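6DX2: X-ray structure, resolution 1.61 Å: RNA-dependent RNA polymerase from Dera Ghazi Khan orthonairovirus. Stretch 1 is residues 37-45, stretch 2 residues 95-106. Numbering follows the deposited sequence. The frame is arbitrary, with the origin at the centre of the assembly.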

# COMPACT_ATOMS: atom_id res chain seq x y z
N PRO A 37 5.06 -10.38 10.52
CA PRO A 37 4.78 -11.83 10.36
C PRO A 37 4.23 -12.13 8.97
O PRO A 37 3.39 -11.39 8.44
N GLY A 38 4.70 -13.23 8.39
CA GLY A 38 4.42 -13.48 6.98
C GLY A 38 3.12 -14.18 6.62
O GLY A 38 3.05 -14.87 5.61
N ASP A 39 2.08 -13.98 7.38
CA ASP A 39 0.82 -14.58 6.99
C ASP A 39 0.05 -13.62 6.07
O ASP A 39 0.52 -12.52 5.73
N GLY A 40 -1.16 -14.03 5.73
CA GLY A 40 -1.98 -13.31 4.75
C GLY A 40 -2.47 -11.94 5.20
O GLY A 40 -2.94 -11.16 4.36
N ASN A 41 -2.32 -11.61 6.47
CA ASN A 41 -2.63 -10.28 6.98
C ASN A 41 -1.50 -9.26 6.81
O ASN A 41 -1.63 -8.16 7.34
N CYS A 42 -0.37 -9.64 6.19
CA CYS A 42 0.85 -8.83 6.21
C CYS A 42 0.66 -7.42 5.63
O CYS A 42 1.33 -6.50 6.11
N PHE A 43 -0.24 -7.21 4.64
CA PHE A 43 -0.47 -5.86 4.14
C PHE A 43 -0.98 -5.00 5.27
O PHE A 43 -0.47 -3.89 5.50
N PHE A 44 -1.88 -5.56 6.09
CA PHE A 44 -2.51 -4.83 7.17
C PHE A 44 -1.58 -4.71 8.36
O PHE A 44 -1.60 -3.68 9.02
N TYR A 45 -0.76 -5.72 8.63
CA TYR A 45 0.30 -5.58 9.64
C TYR A 45 1.21 -4.43 9.26
O TYR A 45 1.65 -3.65 10.12
N ARG A 95 -12.25 -10.92 5.96
CA ARG A 95 -11.93 -12.23 6.46
C ARG A 95 -10.45 -12.31 6.79
O ARG A 95 -9.63 -11.70 6.12
N ASN A 96 -10.10 -13.12 7.80
CA ASN A 96 -8.69 -13.32 8.10
C ASN A 96 -7.98 -13.90 6.89
O ASN A 96 -8.56 -14.68 6.11
N TYR A 97 -6.71 -13.49 6.73
CA TYR A 97 -5.80 -13.96 5.69
C TYR A 97 -6.25 -13.54 4.31
O TYR A 97 -5.81 -14.14 3.32
N TYR A 98 -7.09 -12.51 4.20
CA TYR A 98 -7.33 -11.90 2.91
C TYR A 98 -6.08 -11.13 2.52
O TYR A 98 -5.55 -10.33 3.31
N TRP A 99 -5.55 -11.39 1.33
CA TRP A 99 -4.27 -10.77 0.96
C TRP A 99 -4.50 -9.38 0.41
O TRP A 99 -5.10 -9.22 -0.65
N GLY A 100 -3.97 -8.37 1.11
CA GLY A 100 -4.09 -6.99 0.67
C GLY A 100 -3.12 -6.62 -0.44
O GLY A 100 -2.06 -7.21 -0.59
N GLY A 101 -3.55 -5.65 -1.20
CA GLY A 101 -2.71 -5.20 -2.29
C GLY A 101 -3.19 -3.87 -2.79
O GLY A 101 -3.70 -3.06 -2.02
N SER A 102 -3.08 -3.69 -4.11
CA SER A 102 -3.36 -2.37 -4.70
C SER A 102 -4.80 -1.94 -4.47
O SER A 102 -5.07 -0.73 -4.36
N VAL A 103 -5.75 -2.88 -4.44
CA VAL A 103 -7.16 -2.52 -4.18
C VAL A 103 -7.28 -1.80 -2.85
O VAL A 103 -7.92 -0.74 -2.75
N GLU A 104 -6.63 -2.36 -1.81
CA GLU A 104 -6.64 -1.78 -0.49
C GLU A 104 -5.73 -0.55 -0.39
O GLU A 104 -6.03 0.36 0.38
N ALA A 105 -4.62 -0.52 -1.12
CA ALA A 105 -3.80 0.69 -1.09
C ALA A 105 -4.57 1.87 -1.65
O ALA A 105 -4.56 2.98 -1.08
N GLU A 106 -5.28 1.66 -2.74
CA GLU A 106 -6.08 2.74 -3.32
C GLU A 106 -7.12 3.22 -2.32
O GLU A 106 -7.25 4.43 -2.08

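Where a helix start packs against a loop, aromatic side chains commonly fill space that glycines leave open; the polymerase contact between residues 37-45 and 95-106 is a compact example. At its apolar centre Phe 43 points toward the second stretch, its chi1 in the t well. Its CB lies 3.6 Å from Gly 100 CA, an approach that depends on the bare glycine, since a CB there would clash with Phe 43 CG. The Phe 43 ring continues to the following helix, with Gly 101 N over one face and Phe 43 CE2 3.7 Å from Glu 104 CB. Phe 44, in the m rotamer, leaves its backbone sideways, yet its ring end comes nearer, bringing CZ to 4.1 Å from Tyr 98 CD1.

Glu 104, chi1 m, also points toward the first stretch, while its carboxylate accepts from Gly 101 N and Tyr 98 OH in its own stretch, and OE2 is also bonded elsewhere in the structure.

A second glycine serves Trp 99. This side chain (m) starts away from the first stretch, but the indole returns to place its six-membered ring centroid 3.5 Å from Gly 40 CA, a CH-pi contact over the face. Cys 42 SG (chi1 p) approaches obliquely, 3.8 Å from Trp 99 CZ3.

Outward, Asn 41 (m) supplies the direct hydrogen bond: its OD1 accepts from Tyr 97 N at 2.9 Å. Asp 39 (p) caps the turn by accepting from Asn 41 N, and Tyr 45 OH links the Asp 39 carboxylate to Asn 41 ND2. Gly 40 O and Tyr 98 O, both acceptors, sit 2.9 Å apart without bonding; water 1 donates to the former and accepts from Phe 43 N and Gly 100 N, whereas water 2 donates to Tyr 98 O and Asn 41 OD1. Water 3 joins Tyr 97 OH to Asn 41 ND2, the latter bond weak.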

# COMPACT_ATOMS: atom_id res chain seq x y z
CB PRO A 37 3.74 -12.12 11.45
CG PRO A 37 4.01 -11.11 12.50
CD PRO A 37 4.37 -9.83 11.71
CB ASP A 39 -0.05 -14.93 8.19
CG ASP A 39 -0.39 -13.71 9.07
OD1 ASP A 39 -0.83 -12.67 8.53
OD2 ASP A 39 -0.26 -13.80 10.32
CB ASN A 41 -2.98 -10.40 8.47
CG ASN A 41 -4.09 -11.41 8.70
OD1 ASN A 41 -5.01 -11.52 7.92
ND2 ASN A 41 -4.00 -12.17 9.82
CB CYS A 42 1.99 -9.54 5.49
SG CYS A 42 1.66 -9.91 3.75
CB PHE A 43 -1.48 -5.91 2.98
CG PHE A 43 -1.89 -4.55 2.49
CD1 PHE A 43 -1.24 -3.99 1.40
CD2 PHE A 43 -2.86 -3.83 3.16
CE1 PHE A 43 -1.60 -2.71 0.95
CE2 PHE A 43 -3.22 -2.52 2.73
CZ PHE A 43 -2.57 -1.99 1.60
CB PHE A 44 -3.85 -5.51 7.53
CG PHE A 44 -4.77 -5.66 6.29
CD1 PHE A 44 -5.45 -4.55 5.75
CD2 PHE A 44 -4.78 -6.89 5.59
CE1 PHE A 44 -6.24 -4.71 4.59
CE2 PHE A 44 -5.51 -7.05 4.44
CZ PHE A 44 -6.23 -5.96 3.92
CB TYR A 45 1.16 -6.82 9.72
CG TYR A 45 0.49 -8.08 10.26
CD1 TYR A 45 -0.73 -8.01 10.98
CD2 TYR A 45 0.99 -9.32 9.90
CE1 TYR A 45 -1.36 -9.21 11.44
CE2 TYR A 45 0.36 -10.48 10.30
CZ TYR A 45 -0.81 -10.42 11.06
OH TYR A 45 -1.42 -11.59 11.46
CB ARG A 95 -12.27 -13.29 5.41
CG ARG A 95 -13.74 -13.42 5.13
CD ARG A 95 -13.95 -14.73 4.41
NE ARG A 95 -13.11 -15.80 4.96
CZ ARG A 95 -12.42 -16.67 4.22
NH1 ARG A 95 -12.46 -16.61 2.89
NH2 ARG A 95 -11.70 -17.61 4.80
CB ASN A 96 -8.48 -14.26 9.28
CG ASN A 96 -8.82 -13.65 10.64
OD1 ASN A 96 -8.83 -12.43 10.83
ND2 ASN A 96 -9.07 -14.52 11.60
CB TYR A 97 -5.59 -15.49 5.78
CG TYR A 97 -5.43 -15.86 7.22
CD1 TYR A 97 -4.37 -15.33 7.97
CD2 TYR A 97 -6.32 -16.70 7.85
CE1 TYR A 97 -4.22 -15.64 9.31
CE2 TYR A 97 -6.16 -17.03 9.20
CZ TYR A 97 -5.12 -16.48 9.91
OH TYR A 97 -4.96 -16.80 11.25
CB TYR A 98 -8.54 -10.97 3.00
CG TYR A 98 -8.72 -10.09 1.81
CD1 TYR A 98 -8.09 -8.85 1.73
CD2 TYR A 98 -9.51 -10.50 0.75
CE1 TYR A 98 -8.26 -8.01 0.61
CE2 TYR A 98 -9.70 -9.69 -0.36
CZ TYR A 98 -9.08 -8.45 -0.42
OH TYR A 98 -9.23 -7.63 -1.52
CB TRP A 99 -3.51 -11.63 -0.04
CG TRP A 99 -2.96 -12.85 0.62
CD1 TRP A 99 -3.69 -13.99 0.97
CD2 TRP A 99 -1.61 -13.08 1.05
NE1 TRP A 99 -2.85 -14.90 1.57
CE2 TRP A 99 -1.58 -14.38 1.64
CE3 TRP A 99 -0.41 -12.34 0.99
CZ2 TRP A 99 -0.41 -14.95 2.20
CZ3 TRP A 99 0.74 -12.90 1.55
CH2 TRP A 99 0.73 -14.22 2.14
CB SER A 102 -3.01 -2.42 -6.19
OG SER A 102 -3.83 -3.34 -6.83
CB VAL A 103 -8.04 -3.78 -4.20
CG1 VAL A 103 -9.42 -3.43 -3.67
CG2 VAL A 103 -8.16 -4.31 -5.62
CB GLU A 104 -6.18 -2.83 0.55
CG GLU A 104 -7.27 -3.88 0.72
CD GLU A 104 -7.41 -4.78 -0.47
OE1 GLU A 104 -6.37 -5.13 -1.12
OE2 GLU A 104 -8.58 -5.08 -0.80
CB ALA A 105 -2.53 0.44 -1.92
CB GLU A 106 -6.73 2.26 -4.61
CG GLU A 106 -7.77 3.26 -5.17
CD GLU A 106 -8.22 2.83 -6.53
OE1 GLU A 106 -8.90 1.81 -6.56
OE2 GLU A 106 -7.94 3.53 -7.55
O HOH W 1 -1.93 -9.04 3.19
O HOH W 2 -6.14 -10.07 5.88
O HOH W 3 -4.82 -14.27 12.14